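Local coordinates for Alpha/beta hydrolase family protein (Bacillus anthracis, PDB 3OOS) that probably catalyses hydrolysis of a substrate that remains unspecified, as a member of the alpha/beta-hydrolase fold family, at residues A[225-230]-A[268-273]; A[40-45]-A[261-266]; A[44-49]-A[272-277]; A[94-99]-A[118-123]. One frame throughout, in Å; residues are numbered along the deposited sequence.

Contact 1: residues A[225-230]-A[268-273]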
# COMPACT_ATOMS: atom_id res chain seq x y z
N PHE A 225 -6.04 -9.96 7.44
CA PHE A 225 -4.75 -10.63 7.43
C PHE A 225 -3.64 -9.59 7.49
O PHE A 225 -3.33 -8.94 6.49
CB PHE A 225 -4.64 -11.54 6.20
CG PHE A 225 -5.73 -12.58 6.11
CD1 PHE A 225 -5.59 -13.81 6.75
CD2 PHE A 225 -6.91 -12.32 5.41
CE1 PHE A 225 -6.61 -14.77 6.69
CE2 PHE A 225 -7.93 -13.27 5.34
CZ PHE A 225 -7.78 -14.49 5.98
N ILE A 226 -3.08 -9.43 8.69
CA ILE A 226 -2.08 -8.41 8.96
C ILE A 226 -0.69 -9.04 8.87
O ILE A 226 -0.49 -10.16 9.32
CB ILE A 226 -2.27 -7.78 10.38
CG1 ILE A 226 -3.76 -7.55 10.70
CG2 ILE A 226 -1.44 -6.51 10.55
CD1 ILE A 226 -4.55 -6.71 9.68
N TYR A 227 0.26 -8.33 8.27
CA TYR A 227 1.64 -8.83 8.22
C TYR A 227 2.62 -7.66 8.29
O TYR A 227 2.25 -6.52 8.01
CB TYR A 227 1.89 -9.68 6.95
CG TYR A 227 2.02 -8.85 5.69
CD1 TYR A 227 3.25 -8.28 5.34
CD2 TYR A 227 0.92 -8.62 4.87
CE1 TYR A 227 3.37 -7.50 4.20
CE2 TYR A 227 1.04 -7.85 3.71
CZ TYR A 227 2.27 -7.29 3.39
OH TYR A 227 2.40 -6.51 2.26
N CYS A 228 3.86 -7.97 8.64
CA CYS A 228 4.91 -6.95 8.71
C CYS A 228 6.27 -7.62 8.77
O CYS A 228 6.42 -8.69 9.36
CB CYS A 228 4.72 -6.07 9.95
SG CYS A 228 5.69 -4.55 9.97
N GLY A 229 7.26 -6.97 8.16
CA GLY A 229 8.65 -7.37 8.34
C GLY A 229 9.11 -7.00 9.74
O GLY A 229 8.82 -5.89 10.22
N LYS A 230 9.81 -7.93 10.39
CA LYS A 230 10.33 -7.72 11.74
C LYS A 230 11.16 -6.44 11.83
O LYS A 230 11.09 -5.70 12.82
CB LYS A 230 11.17 -8.92 12.17
CG LYS A 230 11.83 -8.78 13.54
CD LYS A 230 12.76 -9.94 13.82
CE LYS A 230 13.30 -9.87 15.23
NZ LYS A 230 13.97 -11.14 15.63
N ASP A 268 8.95 -17.19 -0.82
CA ASP A 268 8.30 -18.46 -0.50
C ASP A 268 7.31 -18.32 0.65
O ASP A 268 6.18 -18.79 0.56
CB ASP A 268 9.32 -19.55 -0.16
CG ASP A 268 10.08 -20.04 -1.39
OD1 ASP A 268 9.63 -19.80 -2.53
OD2 ASP A 268 11.14 -20.69 -1.20
N LYS A 269 7.73 -17.66 1.73
CA LYS A 269 6.86 -17.44 2.88
C LYS A 269 5.68 -16.52 2.53
O LYS A 269 4.56 -16.74 3.00
CB LYS A 269 7.63 -16.91 4.09
CG LYS A 269 6.78 -16.81 5.35
CD LYS A 269 7.62 -16.52 6.58
CE LYS A 269 6.74 -16.20 7.77
NZ LYS A 269 7.49 -16.30 9.06
N PHE A 270 5.94 -15.50 1.71
CA PHE A 270 4.85 -14.62 1.28
C PHE A 270 3.82 -15.35 0.42
O PHE A 270 2.62 -15.10 0.54
CB PHE A 270 5.35 -13.35 0.57
CG PHE A 270 4.32 -12.26 0.50
CD1 PHE A 270 4.13 -11.40 1.58
CD2 PHE A 270 3.51 -12.12 -0.62
CE1 PHE A 270 3.16 -10.41 1.54
CE2 PHE A 270 2.53 -11.13 -0.67
CZ PHE A 270 2.37 -10.27 0.41
N ASN A 271 4.30 -16.26 -0.43
CA ASN A 271 3.41 -17.12 -1.21
C ASN A 271 2.52 -17.97 -0.32
O ASN A 271 1.32 -18.12 -0.59
CB ASN A 271 4.19 -17.99 -2.19
CG ASN A 271 4.66 -17.23 -3.42
OD1 ASN A 271 4.07 -16.22 -3.80
ND2 ASN A 271 5.73 -17.71 -4.04
N GLN A 272 3.10 -18.52 0.75
CA GLN A 272 2.34 -19.29 1.74
C GLN A 272 1.30 -18.40 2.42
O GLN A 272 0.16 -18.81 2.64
CB GLN A 272 3.28 -19.92 2.77
CG GLN A 272 2.58 -20.88 3.73
CD GLN A 272 1.78 -21.95 3.01
OE1 GLN A 272 2.27 -22.59 2.08
NE2 GLN A 272 0.54 -22.14 3.43
N PHE A 273 1.71 -17.17 2.75
CA PHE A 273 0.81 -16.19 3.34
C PHE A 273 -0.40 -15.93 2.43
O PHE A 273 -1.54 -15.92 2.89
CB PHE A 273 1.54 -14.88 3.66
CG PHE A 273 0.63 -13.74 4.02
CD1 PHE A 273 0.04 -13.67 5.29
CD2 PHE A 273 0.34 -12.74 3.10
CE1 PHE A 273 -0.81 -12.62 5.63
CE2 PHE A 273 -0.51 -11.69 3.43
CZ PHE A 273 -1.09 -11.62 4.69

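Contact 2: residues A[40-45]-A[261-266]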
# COMPACT_ATOMS: atom_id res chain seq x y z
N ASN A 40 3.11 -5.02 -10.36
CA ASN A 40 3.70 -4.59 -9.10
C ASN A 40 4.08 -5.79 -8.25
O ASN A 40 3.35 -6.78 -8.22
CB ASN A 40 2.69 -3.69 -8.37
CG ASN A 40 3.15 -3.32 -6.98
OD1 ASN A 40 2.71 -3.92 -6.00
ND2 ASN A 40 4.04 -2.34 -6.89
N THR A 41 5.20 -5.69 -7.54
CA THR A 41 5.76 -6.84 -6.82
C THR A 41 5.00 -7.22 -5.55
O THR A 41 5.10 -8.36 -5.09
CB THR A 41 7.25 -6.65 -6.50
OG1 THR A 41 7.44 -5.40 -5.84
CG2 THR A 41 8.09 -6.70 -7.77
N PHE A 42 4.24 -6.28 -4.99
CA PHE A 42 3.31 -6.60 -3.90
C PHE A 42 2.05 -7.28 -4.44
O PHE A 42 1.58 -8.27 -3.87
CB PHE A 42 2.97 -5.34 -3.09
CG PHE A 42 1.77 -5.50 -2.19
CD1 PHE A 42 1.81 -6.32 -1.07
CD2 PHE A 42 0.59 -4.80 -2.47
CE1 PHE A 42 0.70 -6.46 -0.25
CE2 PHE A 42 -0.53 -4.94 -1.66
CZ PHE A 42 -0.48 -5.77 -0.54
N ALA A 43 1.52 -6.75 -5.54
CA ALA A 43 0.30 -7.30 -6.15
C ALA A 43 0.52 -8.68 -6.78
O ALA A 43 -0.36 -9.54 -6.71
CB ALA A 43 -0.26 -6.32 -7.19
N ASN A 44 1.69 -8.89 -7.38
CA ASN A 44 1.92 -10.07 -8.21
C ASN A 44 1.72 -11.43 -7.52
O ASN A 44 1.10 -12.31 -8.11
CB ASN A 44 3.29 -10.01 -8.91
CG ASN A 44 3.33 -10.81 -10.19
OD1 ASN A 44 4.31 -11.50 -10.48
ND2 ASN A 44 2.26 -10.74 -10.97
N PRO A 45 2.24 -11.61 -6.28
CA PRO A 45 2.02 -12.92 -5.64
C PRO A 45 0.55 -13.28 -5.48
O PRO A 45 0.20 -14.46 -5.49
CB PRO A 45 2.68 -12.74 -4.27
CG PRO A 45 3.74 -11.73 -4.51
CD PRO A 45 3.14 -10.77 -5.49
N ASN A 261 9.75 -4.91 2.73
CA ASN A 261 9.25 -5.54 1.50
C ASN A 261 9.16 -7.07 1.56
O ASN A 261 9.77 -7.74 0.72
CB ASN A 261 10.13 -5.13 0.31
CG ASN A 261 10.07 -3.64 0.01
OD1 ASN A 261 9.36 -3.20 -0.89
ND2 ASN A 261 10.84 -2.85 0.76
N PRO A 262 8.39 -7.64 2.52
CA PRO A 262 8.36 -9.11 2.65
C PRO A 262 7.98 -9.89 1.38
O PRO A 262 8.47 -11.01 1.19
CB PRO A 262 7.28 -9.35 3.72
CG PRO A 262 7.19 -8.07 4.46
CD PRO A 262 7.50 -6.98 3.49
N PHE A 263 7.14 -9.30 0.54
CA PHE A 263 6.68 -9.92 -0.71
C PHE A 263 7.80 -10.22 -1.71
O PHE A 263 7.64 -11.08 -2.58
CB PHE A 263 5.58 -9.06 -1.36
CG PHE A 263 5.85 -7.59 -1.27
CD1 PHE A 263 6.61 -6.95 -2.24
CD2 PHE A 263 5.36 -6.85 -0.19
CE1 PHE A 263 6.87 -5.58 -2.15
CE2 PHE A 263 5.61 -5.49 -0.09
CZ PHE A 263 6.37 -4.85 -1.07
N VAL A 264 8.93 -9.52 -1.59
CA VAL A 264 10.14 -9.86 -2.36
C VAL A 264 11.34 -10.30 -1.51
O VAL A 264 12.28 -10.90 -2.03
CB VAL A 264 10.57 -8.73 -3.34
CG1 VAL A 264 9.60 -8.63 -4.50
CG2 VAL A 264 10.71 -7.39 -2.62
N GLU A 265 11.30 -10.02 -0.21
CA GLU A 265 12.41 -10.40 0.68
C GLU A 265 12.30 -11.86 1.13
O GLU A 265 13.31 -12.51 1.40
CB GLU A 265 12.48 -9.48 1.89
CG GLU A 265 12.79 -8.03 1.54
CD GLU A 265 12.94 -7.17 2.77
OE1 GLU A 265 14.00 -7.25 3.43
OE2 GLU A 265 11.99 -6.44 3.09
N GLU A 266 11.07 -12.35 1.23
CA GLU A 266 10.79 -13.73 1.64
C GLU A 266 9.68 -14.28 0.75
O GLU A 266 8.55 -14.48 1.19
CB GLU A 266 10.37 -13.79 3.11
CG GLU A 266 11.47 -13.42 4.09
CD GLU A 266 11.03 -13.54 5.53
OE1 GLU A 266 10.72 -14.66 5.97
OE2 GLU A 266 10.99 -12.50 6.22
O HOH W 1 6.78 -10.38 -5.75

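Contact 3: residues A[44-49]-A[272-277]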
# COMPACT_ATOMS: atom_id res chain seq x y z
N ASN A 44 1.69 -8.89 -7.38
CA ASN A 44 1.92 -10.07 -8.21
C ASN A 44 1.72 -11.43 -7.52
O ASN A 44 1.10 -12.31 -8.11
CB ASN A 44 3.29 -10.01 -8.91
CG ASN A 44 3.33 -10.81 -10.19
OD1 ASN A 44 4.31 -11.50 -10.48
ND2 ASN A 44 2.26 -10.74 -10.97
N PRO A 45 2.24 -11.61 -6.28
CA PRO A 45 2.02 -12.92 -5.64
C PRO A 45 0.55 -13.28 -5.48
O PRO A 45 0.20 -14.46 -5.49
CB PRO A 45 2.68 -12.74 -4.27
CG PRO A 45 3.74 -11.73 -4.51
CD PRO A 45 3.14 -10.77 -5.49
N PHE A 46 -0.32 -12.28 -5.34
CA PHE A 46 -1.74 -12.54 -5.18
C PHE A 46 -2.40 -13.12 -6.44
O PHE A 46 -3.42 -13.80 -6.34
CB PHE A 46 -2.47 -11.27 -4.71
CG PHE A 46 -2.08 -10.85 -3.33
CD1 PHE A 46 -2.67 -11.47 -2.22
CD2 PHE A 46 -1.12 -9.87 -3.12
CE1 PHE A 46 -2.31 -11.09 -0.93
CE2 PHE A 46 -0.74 -9.50 -1.83
CZ PHE A 46 -1.34 -10.11 -0.73
N THR A 47 -1.79 -12.87 -7.60
CA THR A 47 -2.33 -13.35 -8.88
C THR A 47 -2.28 -14.87 -9.03
O THR A 47 -2.93 -15.42 -9.93
CB THR A 47 -1.62 -12.71 -10.10
OG1 THR A 47 -0.27 -13.18 -10.19
CG2 THR A 47 -1.64 -11.19 -9.99
N ASP A 48 -1.54 -15.55 -8.16
CA ASP A 48 -1.53 -17.01 -8.11
C ASP A 48 -2.85 -17.59 -7.60
O ASP A 48 -3.15 -18.76 -7.85
CB ASP A 48 -0.36 -17.53 -7.25
CG ASP A 48 1.00 -17.37 -7.93
OD1 ASP A 48 1.07 -17.15 -9.16
OD2 ASP A 48 2.03 -17.48 -7.22
N HIS A 49 -3.64 -16.78 -6.89
CA HIS A 49 -4.86 -17.27 -6.23
C HIS A 49 -6.08 -16.36 -6.35
O HIS A 49 -7.20 -16.77 -6.02
CB HIS A 49 -4.59 -17.56 -4.75
CG HIS A 49 -3.54 -18.60 -4.52
ND1 HIS A 49 -3.77 -19.94 -4.76
CD2 HIS A 49 -2.26 -18.51 -4.09
CE1 HIS A 49 -2.67 -20.63 -4.48
NE2 HIS A 49 -1.74 -19.78 -4.07
N GLN A 272 3.10 -18.52 0.75
CA GLN A 272 2.34 -19.29 1.74
C GLN A 272 1.30 -18.40 2.42
O GLN A 272 0.16 -18.81 2.64
CB GLN A 272 3.28 -19.92 2.77
CG GLN A 272 2.58 -20.88 3.73
CD GLN A 272 1.78 -21.95 3.01
OE1 GLN A 272 2.27 -22.59 2.08
NE2 GLN A 272 0.54 -22.14 3.43
N PHE A 273 1.71 -17.17 2.75
CA PHE A 273 0.81 -16.19 3.34
C PHE A 273 -0.40 -15.93 2.43
O PHE A 273 -1.54 -15.92 2.89
CB PHE A 273 1.54 -14.88 3.66
CG PHE A 273 0.63 -13.74 4.02
CD1 PHE A 273 0.04 -13.67 5.29
CD2 PHE A 273 0.34 -12.74 3.10
CE1 PHE A 273 -0.81 -12.62 5.63
CE2 PHE A 273 -0.51 -11.69 3.43
CZ PHE A 273 -1.09 -11.62 4.69
N VAL A 274 -0.15 -15.72 1.13
CA VAL A 274 -1.22 -15.49 0.16
C VAL A 274 -2.21 -16.66 0.16
O VAL A 274 -3.42 -16.47 0.26
CB VAL A 274 -0.67 -15.25 -1.28
CG1 VAL A 274 -1.80 -15.21 -2.30
CG2 VAL A 274 0.15 -13.96 -1.33
N ASN A 275 -1.68 -17.88 0.07
CA ASN A 275 -2.51 -19.08 0.11
C ASN A 275 -3.37 -19.14 1.38
O ASN A 275 -4.53 -19.56 1.33
CB ASN A 275 -1.64 -20.33 -0.01
CG ASN A 275 -2.47 -21.58 -0.25
OD1 ASN A 275 -3.09 -21.73 -1.30
ND2 ASN A 275 -2.48 -22.47 0.73
N ASP A 276 -2.80 -18.71 2.50
CA ASP A 276 -3.48 -18.76 3.80
C ASP A 276 -4.59 -17.71 3.97
O ASP A 276 -5.38 -17.79 4.92
CB ASP A 276 -2.47 -18.68 4.95
CG ASP A 276 -1.62 -19.95 5.08
OD1 ASP A 276 -1.95 -20.98 4.46
OD2 ASP A 276 -0.60 -19.90 5.80
N THR A 277 -4.65 -16.74 3.06
CA THR A 277 -5.73 -15.74 3.07
C THR A 277 -7.01 -16.24 2.40
O THR A 277 -8.05 -15.59 2.48
CB THR A 277 -5.32 -14.41 2.39
OG1 THR A 277 -5.14 -14.60 0.99
CG2 THR A 277 -4.06 -13.83 3.02

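Contact 4: residues A[94-99]-A[118-123]. With SO4 (sulfate ion), chain B.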
# COMPACT_ATOMS: atom_id res chain seq x y z
N GLY A 94 -11.95 -8.51 -2.08
CA GLY A 94 -10.93 -8.30 -1.07
C GLY A 94 -10.19 -7.01 -1.35
O GLY A 94 -10.22 -6.51 -2.48
N PHE A 95 -9.54 -6.47 -0.33
CA PHE A 95 -8.62 -5.36 -0.55
C PHE A 95 -7.29 -5.64 0.13
O PHE A 95 -7.25 -5.99 1.30
CB PHE A 95 -9.18 -4.02 -0.06
CG PHE A 95 -8.29 -2.85 -0.40
CD1 PHE A 95 -8.45 -2.16 -1.59
CD2 PHE A 95 -7.24 -2.49 0.45
CE1 PHE A 95 -7.60 -1.10 -1.92
CE2 PHE A 95 -6.39 -1.43 0.13
CZ PHE A 95 -6.57 -0.74 -1.06
N ALA A 96 -6.21 -5.46 -0.62
CA ALA A 96 -4.86 -5.64 -0.11
C ALA A 96 -4.03 -4.39 -0.33
O ALA A 96 -4.00 -3.83 -1.43
CB ALA A 96 -4.20 -6.85 -0.77
N GLY A 97 -3.35 -3.95 0.72
CA GLY A 97 -2.49 -2.78 0.64
C GLY A 97 -1.28 -2.89 1.55
O GLY A 97 -1.34 -3.54 2.60
N HIS A 98 -0.20 -2.25 1.13
CA HIS A 98 1.06 -2.25 1.88
C HIS A 98 1.47 -0.84 2.26
O HIS A 98 1.42 0.08 1.44
CB HIS A 98 2.17 -2.91 1.05
CG HIS A 98 3.45 -3.07 1.80
ND1 HIS A 98 3.63 -4.02 2.78
CD2 HIS A 98 4.62 -2.39 1.72
CE1 HIS A 98 4.85 -3.93 3.27
NE2 HIS A 98 5.47 -2.94 2.65
N SER A 99 1.89 -0.68 3.52
CA SER A 99 2.37 0.59 4.08
C SER A 99 1.25 1.63 4.05
O SER A 99 0.21 1.41 4.67
CB SER A 99 3.66 1.04 3.40
OG SER A 99 4.32 2.02 4.18
N LYS A 118 -12.47 -9.51 2.72
CA LYS A 118 -11.30 -9.53 3.60
C LYS A 118 -10.44 -8.30 3.35
O LYS A 118 -10.58 -7.64 2.31
CB LYS A 118 -10.44 -10.78 3.34
CG LYS A 118 -9.72 -10.78 1.97
CD LYS A 118 -9.24 -12.17 1.58
CE LYS A 118 -10.37 -13.00 1.00
NZ LYS A 118 -10.00 -14.43 0.82
N ILE A 119 -9.56 -7.99 4.30
CA ILE A 119 -8.46 -7.06 4.05
C ILE A 119 -7.12 -7.74 4.32
O ILE A 119 -7.01 -8.60 5.20
CB ILE A 119 -8.57 -5.73 4.85
CG1 ILE A 119 -8.74 -6.00 6.35
CG2 ILE A 119 -9.69 -4.85 4.28
CD1 ILE A 119 -8.70 -4.75 7.23
N ILE A 120 -6.13 -7.38 3.51
CA ILE A 120 -4.74 -7.76 3.74
C ILE A 120 -3.99 -6.46 3.98
O ILE A 120 -4.09 -5.53 3.17
CB ILE A 120 -4.15 -8.56 2.55
CG1 ILE A 120 -4.71 -9.98 2.54
CG2 ILE A 120 -2.62 -8.64 2.65
CD1 ILE A 120 -5.82 -10.21 1.57
N VAL A 121 -3.29 -6.38 5.10
CA VAL A 121 -2.71 -5.12 5.58
C VAL A 121 -1.25 -5.32 5.96
O VAL A 121 -0.95 -5.96 6.97
CB VAL A 121 -3.50 -4.57 6.80
CG1 VAL A 121 -2.99 -3.19 7.20
CG2 VAL A 121 -5.01 -4.53 6.52
N GLY A 122 -0.35 -4.76 5.16
CA GLY A 122 1.08 -4.92 5.40
C GLY A 122 1.79 -3.66 5.85
O GLY A 122 1.50 -2.57 5.35
N GLY A 123 2.70 -3.81 6.81
CA GLY A 123 3.57 -2.72 7.26
C GLY A 123 2.88 -1.40 7.53
O GLY A 123 3.40 -0.34 7.17
S SO4 B . 5.08 3.88 1.36
O1 SO4 B . 5.43 5.29 1.42
O2 SO4 B . 5.91 3.14 2.30
O3 SO4 B . 3.67 3.71 1.68
O4 SO4 B . 5.33 3.39 0.00

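Contact 1: residues A[225-230]-A[268-273]
F225 and F273 mark the nearest approach of two nearly antiparallel backbones, the strand 225-229 and the helix 268-273, whose axes come within 11.5 Å at 169° while the CA atoms of F225 and F273 lie 8.9 Å apart. That spacing is bridged by aromatic rings. Y227 reaches from the strand toward the helix and meets two phenylalanines in different ways. F270 brings its edge to one face of the tyrosine ring, with F270 CE1 3.7 Å from Y227 CZ and displaced toward the rim; the planes stand at 81°, a T-shaped pair. Toward F273 the roles are exchanged, because the CD2 edge of Y227 addresses the F273 face in an offset edge-to-face pair, Y227 CD2 lying 3.6 Å from F273 CZ. The tyrosine CB points toward the helix, and its CG sits between the backbone N and the carbonyl carbon (chi1 75°). F225 contributes less: its CB touches F273 CZ at 3.9 Å, while its ring leads away from 268-273, on toward the end of the helix, where it meets T277. I120 of the adjacent strand touches F225, Y227 and F273, so the cluster rests on the central sheet. In this way the helix 267-276 is packed against one face of the alpha/beta-hydrolase sheet. No hydrogen bond joins the two segments. The phenol oxygen of Y227 is instead hydrogen-bonded to H98 ND1, which means that cohesion here comes from ring edges and faces while the one polar end in the cluster is satisfied beyond it.

Contact 2: residues A[40-45]-A[261-266]
F263 carries a methylene of F42 almost exactly over the middle of its ring: F42 CB is 3.8 Å from the F263 centroid and only 2° off the ring normal, a CH-pi contact of unusual centring. It joins the loop 40-45 to the short helix 262-265, just past the loop after the last strand of the alpha/beta-hydrolase sheet, the loop where this fold usually carries its triad histidine. F42 also turns its ring edge to that F263 face, with planes at 66° and F42 CD1 3.7 Å from F263 CD2, an offset edge-to-face pair. N261 CA lies over the opposite face, which therefore has its own segment as backing. The F263 CG sits between the backbone N and the carbonyl carbon (chi1 40°), and its CB points toward the loop. T41 flanks the ring, its OG1 3.7 Å from F263 CE1, and T41 CB meets V264 CG1 at 3.7 Å. Within the loop, N40 OD1 accepts from F42 N at 3.0 Å, an Asx turn, and from A43 N at 3.1 Å, forming an Asx motif. The first of these donors lies well above the carbonyl plane of N40 and the second much closer to it. Outward, F263 pairs edge-to-face with H98 and F42 with F46, so the contact borders the strand that leads to the probable nucleophile. Between the backbones, a water donates to T41 O at 2.7 Å and, in a weak bond, to F263 O at 3.4 Å.

Contact 3: residues A[44-49]-A[272-277]
V274 is the apolar knot of this contact, and its two methyl groups divide the work. CG1, anti to the backbone N (chi1 172°), meets H49 CD2 at 3.8 Å near the plane of the imidazole and lies equally near the carbonyl oxygen of P45. CG2 instead sits over one face of F46, 3.8 Å from F46 CE1 and displaced toward the rim, a CH-pi contact; it also touches P45 CB at 4.1 Å.

The polar side chains meet without a hydrogen bond. N275 OD1 comes to 3.4 Å from H49 CE1, the closest approach of the two segments, with the ring and amide planes 55° apart, and N275 CA lies over a face of the imidazole.

The hydrogen bonds lie within each segment. T47 OG1 donates to N44 O at 2.6 Å in the carbonyl plane, and that oxygen also receives T47 N. Likewise T277 OG1 donates to a lone pair of V274 O at 2.6 Å, joined there by T277 N, while T277 OG1 is also hydrogen-bonded to Y50 OH.

Beyond the pair, F46 reaches I120 and V52, on two strands of the central sheet. The geometry joins the loop before strand 51-55 to the C-terminal helix 267-276 on one face of that sheet, in keeping with the helix-flanked, layered build of the alpha/beta-hydrolase fold.

Contact 4: residues A[94-99]-A[118-123]
S99 meets G122 at the end of two parallel strands, where S99 N donates to G122 O at 2.7 Å. Its OG donates to sulfate O2 at 2.7 Å and is also hydrogen-bonded to a tetraethylene glycol; both molecules probably come from the crystallisation liquor. Behind S99 runs a regular ladder, in which F95 N reaches K118 O, I120 N reaches F95 O at 2.8 Å, G97 N reaches I120 O and G122 N reaches G97 O. On the face that carries A96 and H98, A96 CB rests against I120 CB at 3.7 Å. The imidazole of H98, its CG anti to the backbone N (chi1 -174°), leans over the neighbouring strand until ND1 is 3.6 Å from the carbonyl carbon of G122, an approach open to it because G122 has no side chain.

The second shell fixes that ring: H98 ND1 is hydrogen-bonded to Y227 OH and NE2 to H260 O. H260 also touches S99, and it occupies the region where hydrolases of this fold carry the triad histidine. Farther out, helix 100-112 links the two strands in a beta-alpha-beta unit and packs on F95, I119 and V121.

S99 has strained backbone angles, phi 62° and psi -118°, at the turn from strand into helix 100-112. Together with the sequence pattern of G97, S99 and G101 this fits a nucleophile elbow. The sulfate also bonds to A100 N, H30 NE2 and Y32 OH. An anion held by the serine and by the next backbone N is consistent with an oxyanion-hole site, which suggests that the sulfate marks the probable active site.

In the fold
Contacts 1, 2 and 3 gather on one side of the central sheet, and contact 4 lies within it. Contacts 1 and 3 both use helix 267-276 and share F273, their centres 10 Å apart, while contact 2 begins on the same loop as contact 3 and shares P45 with it. All three reach contact 4: Y227 OH of contact 1 comes within 2.8 Å of H98 ND1, F42 CZ of contact 2 packs 3.6 Å from G97 N, and T277 O of contact 3 lies 2.8 Å from K118 NZ. I120 underlies contacts 1 and 3 together. Y227, F42 and F263 thus form a second shell round H98 and G97, behind S99 and the sulfate in the probable active site.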